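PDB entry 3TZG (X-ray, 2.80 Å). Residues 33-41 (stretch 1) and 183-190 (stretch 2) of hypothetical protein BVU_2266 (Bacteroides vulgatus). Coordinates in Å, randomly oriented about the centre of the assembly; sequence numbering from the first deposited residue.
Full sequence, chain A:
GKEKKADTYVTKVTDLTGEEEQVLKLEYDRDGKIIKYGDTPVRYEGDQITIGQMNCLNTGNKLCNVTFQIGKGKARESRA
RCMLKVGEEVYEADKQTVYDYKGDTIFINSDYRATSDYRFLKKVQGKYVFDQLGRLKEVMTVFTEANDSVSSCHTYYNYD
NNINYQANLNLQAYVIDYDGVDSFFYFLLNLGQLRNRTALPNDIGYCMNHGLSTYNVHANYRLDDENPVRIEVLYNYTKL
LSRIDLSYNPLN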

# COMPACT_ATOMS: atom_id res chain seq x y z
N LYS A 33 10.12 16.24 2.05
CA LYS A 33 8.74 15.79 1.86
C LYS A 33 8.50 15.51 0.38
O LYS A 33 8.97 16.28 -0.45
N ILE A 34 7.82 14.39 0.04
CA ILE A 34 7.53 14.02 -1.36
C ILE A 34 6.50 15.00 -1.88
O ILE A 34 5.51 15.26 -1.20
N ILE A 35 6.77 15.59 -3.04
CA ILE A 35 5.83 16.57 -3.58
C ILE A 35 5.34 16.10 -4.94
O ILE A 35 4.40 16.69 -5.48
N LYS A 36 5.91 14.98 -5.44
CA LYS A 36 5.50 14.37 -6.71
C LYS A 36 5.95 12.90 -6.80
O LYS A 36 7.11 12.62 -6.54
N TYR A 37 5.02 11.98 -7.15
CA TYR A 37 5.24 10.54 -7.39
C TYR A 37 4.80 10.27 -8.82
O TYR A 37 3.62 10.00 -9.08
N GLY A 38 5.73 10.46 -9.76
CA GLY A 38 5.43 10.41 -11.18
C GLY A 38 4.75 11.72 -11.52
O GLY A 38 5.28 12.79 -11.20
N ASP A 39 3.52 11.66 -12.09
CA ASP A 39 2.71 12.85 -12.41
C ASP A 39 1.66 13.07 -11.33
O ASP A 39 0.78 13.92 -11.47
N THR A 40 1.77 12.32 -10.23
CA THR A 40 0.86 12.42 -9.11
C THR A 40 1.45 13.40 -8.07
O THR A 40 2.51 13.12 -7.50
N PRO A 41 0.81 14.55 -7.84
CA PRO A 41 1.36 15.50 -6.84
C PRO A 41 0.88 15.19 -5.41
O PRO A 41 -0.18 14.59 -5.19
N SER A 183 -4.31 3.41 0.15
CA SER A 183 -3.65 2.62 1.19
C SER A 183 -2.17 2.44 0.84
O SER A 183 -1.32 2.46 1.74
N PHE A 184 -1.85 2.31 -0.48
CA PHE A 184 -0.47 2.21 -0.94
C PHE A 184 0.31 3.42 -0.41
O PHE A 184 1.31 3.23 0.31
N PHE A 185 -0.18 4.65 -0.70
CA PHE A 185 0.44 5.90 -0.26
C PHE A 185 0.44 6.03 1.27
O PHE A 185 1.45 6.48 1.84
N TYR A 186 -0.63 5.57 1.94
CA TYR A 186 -0.71 5.58 3.40
C TYR A 186 0.48 4.85 4.02
O TYR A 186 1.06 5.36 4.96
N PHE A 187 0.84 3.65 3.49
CA PHE A 187 1.97 2.86 3.97
C PHE A 187 3.30 3.41 3.45
O PHE A 187 4.21 3.58 4.27
N LEU A 188 3.40 3.72 2.13
CA LEU A 188 4.63 4.23 1.48
C LEU A 188 5.16 5.51 2.15
O LEU A 188 6.37 5.65 2.29
N LEU A 189 4.25 6.42 2.58
CA LEU A 189 4.62 7.71 3.18
C LEU A 189 4.61 7.63 4.71
O LEU A 189 4.81 8.66 5.37
N ASN A 190 4.39 6.41 5.28
CA ASN A 190 4.37 6.09 6.71
C ASN A 190 3.41 7.04 7.49
O ASN A 190 3.78 7.60 8.54

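The contact between the hairpin-forming stretch 33-41 and helix 183-188 with the residue that follows it, Leu-189, is made entirely by side chains and is essentially apolar: no hydrogen bond crosses it, and the backbones stay well apart, with the CA atoms of Tyr-37 and Phe-185 9.8 Å from each other. Side chains therefore bridge the gap, and Tyr-37 does most of this. Its CA-to-CB bond points toward the helix, and a t rotamer (chi1 -177°) extends the ring in that direction, while chi2 of -90° sets the ring plane perpendicular to the plane of the CA-CB-CG atoms.

The ring is met by three helical residues. Phe-185 starts sideways, but its m rotamer (chi1 -76°) brings the end of the side chain nearer, so that its edge faces the Tyr-37 ring at 87° between planes, with Tyr-37 CD1 3.7 Å from Phe-185 CZ. Phe-184 points toward the strand and is t (chi1 166°); its ring makes a second, offset edge-to-face pair at 63°, and its CZ lies 3.6 Å from Tyr-37 OH. That hydroxyl is hydrogen-bonded elsewhere in the structure, so its polar need is met despite its aromatic neighbour. Leu-188, one turn after Phe-184, is t, p (chi1 -175°, chi2 83°) and places CD2 3.9 Å from Tyr-37 CE2.

At the start of the strand, Ile-34 is t at both chi angles and points toward Leu-189, whose m, t conformation extends CD2 to 3.7 Å from Ile-34 CG2. At the far end of the type II' turn from Tyr-37, Thr-40 (m) touches more lightly, its CG2 4.5 Å from Phe-185 CZ, while its OG1 is hydrogen-bonded elsewhere. Ile-35 and Lys-36 remain out of reach, as do Tyr-186 and Phe-187 on the helix.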

# COMPACT_ATOMS: atom_id res chain seq x y z
CB LYS A 33 7.74 16.83 2.40
CG LYS A 33 7.83 16.99 3.92
CD LYS A 33 6.71 17.83 4.56
CE LYS A 33 6.92 19.33 4.53
NZ LYS A 33 6.59 19.90 3.22
CB ILE A 34 7.08 12.52 -1.54
CG1 ILE A 34 7.09 12.11 -3.04
CG2 ILE A 34 5.74 12.21 -0.82
CD1 ILE A 34 6.91 10.66 -3.35
CB ILE A 35 6.42 18.01 -3.62
CG1 ILE A 35 7.78 18.07 -4.32
CG2 ILE A 35 6.49 18.58 -2.19
CD1 ILE A 35 8.22 19.45 -4.65
CB LYS A 36 6.06 15.15 -7.91
CG LYS A 36 4.95 15.54 -8.87
CD LYS A 36 5.45 16.05 -10.19
CE LYS A 36 4.32 16.19 -11.15
NZ LYS A 36 4.76 16.71 -12.47
CB TYR A 37 4.50 9.66 -6.34
CG TYR A 37 4.73 8.16 -6.49
CD1 TYR A 37 3.90 7.38 -7.29
CD2 TYR A 37 5.73 7.52 -5.77
CE1 TYR A 37 4.12 6.02 -7.43
CE2 TYR A 37 5.95 6.15 -5.90
CZ TYR A 37 5.15 5.41 -6.74
OH TYR A 37 5.34 4.05 -6.86
CB ASP A 39 2.04 12.70 -13.79
CG ASP A 39 3.01 12.65 -14.96
OD1 ASP A 39 4.00 13.44 -14.96
OD2 ASP A 39 2.77 11.85 -15.89
CB THR A 40 0.60 11.01 -8.54
OG1 THR A 40 0.21 10.16 -9.61
CG2 THR A 40 -0.44 11.00 -7.44
CB PRO A 41 0.83 16.85 -7.33
CG PRO A 41 -0.47 16.53 -8.00
CD PRO A 41 -0.43 15.07 -8.45
CB SER A 183 -4.34 1.28 1.39
OG SER A 183 -5.52 1.38 2.19
CB PHE A 184 -0.40 2.13 -2.47
CG PHE A 184 0.98 2.36 -3.02
CD1 PHE A 184 1.93 1.35 -3.00
CD2 PHE A 184 1.35 3.61 -3.53
CE1 PHE A 184 3.21 1.56 -3.51
CE2 PHE A 184 2.64 3.82 -4.03
CZ PHE A 184 3.55 2.80 -4.03
CB PHE A 185 -0.25 7.09 -0.90
CG PHE A 185 0.17 7.25 -2.34
CD1 PHE A 185 1.50 7.46 -2.69
CD2 PHE A 185 -0.77 7.16 -3.37
CE1 PHE A 185 1.88 7.57 -4.03
CE2 PHE A 185 -0.38 7.27 -4.71
CZ PHE A 185 0.94 7.47 -5.02
CB TYR A 186 -2.03 4.95 3.87
CG TYR A 186 -2.08 4.69 5.36
CD1 TYR A 186 -2.48 5.69 6.25
CD2 TYR A 186 -1.75 3.44 5.88
CE1 TYR A 186 -2.57 5.44 7.62
CE2 TYR A 186 -1.84 3.18 7.25
CZ TYR A 186 -2.26 4.18 8.11
OH TYR A 186 -2.34 3.92 9.45
CB PHE A 187 1.84 1.36 3.61
CG PHE A 187 0.79 0.68 4.46
CD1 PHE A 187 0.99 0.47 5.81
CD2 PHE A 187 -0.43 0.29 3.91
CE1 PHE A 187 -0.00 -0.11 6.61
CE2 PHE A 187 -1.42 -0.29 4.72
CZ PHE A 187 -1.20 -0.48 6.06
CB LEU A 188 4.39 4.50 -0.02
CG LEU A 188 5.59 4.94 -0.87
CD1 LEU A 188 6.40 3.73 -1.33
CD2 LEU A 188 5.14 5.72 -2.09
CB LEU A 189 3.66 8.83 2.70
CG LEU A 189 3.36 8.95 1.18
CD1 LEU A 189 2.61 10.21 0.89
CD2 LEU A 189 4.63 8.91 0.32
CB ASN A 190 5.79 6.15 7.32
CG ASN A 190 5.90 5.43 8.65
OD1 ASN A 190 5.28 4.38 8.88
ND2 ASN A 190 6.73 5.97 9.54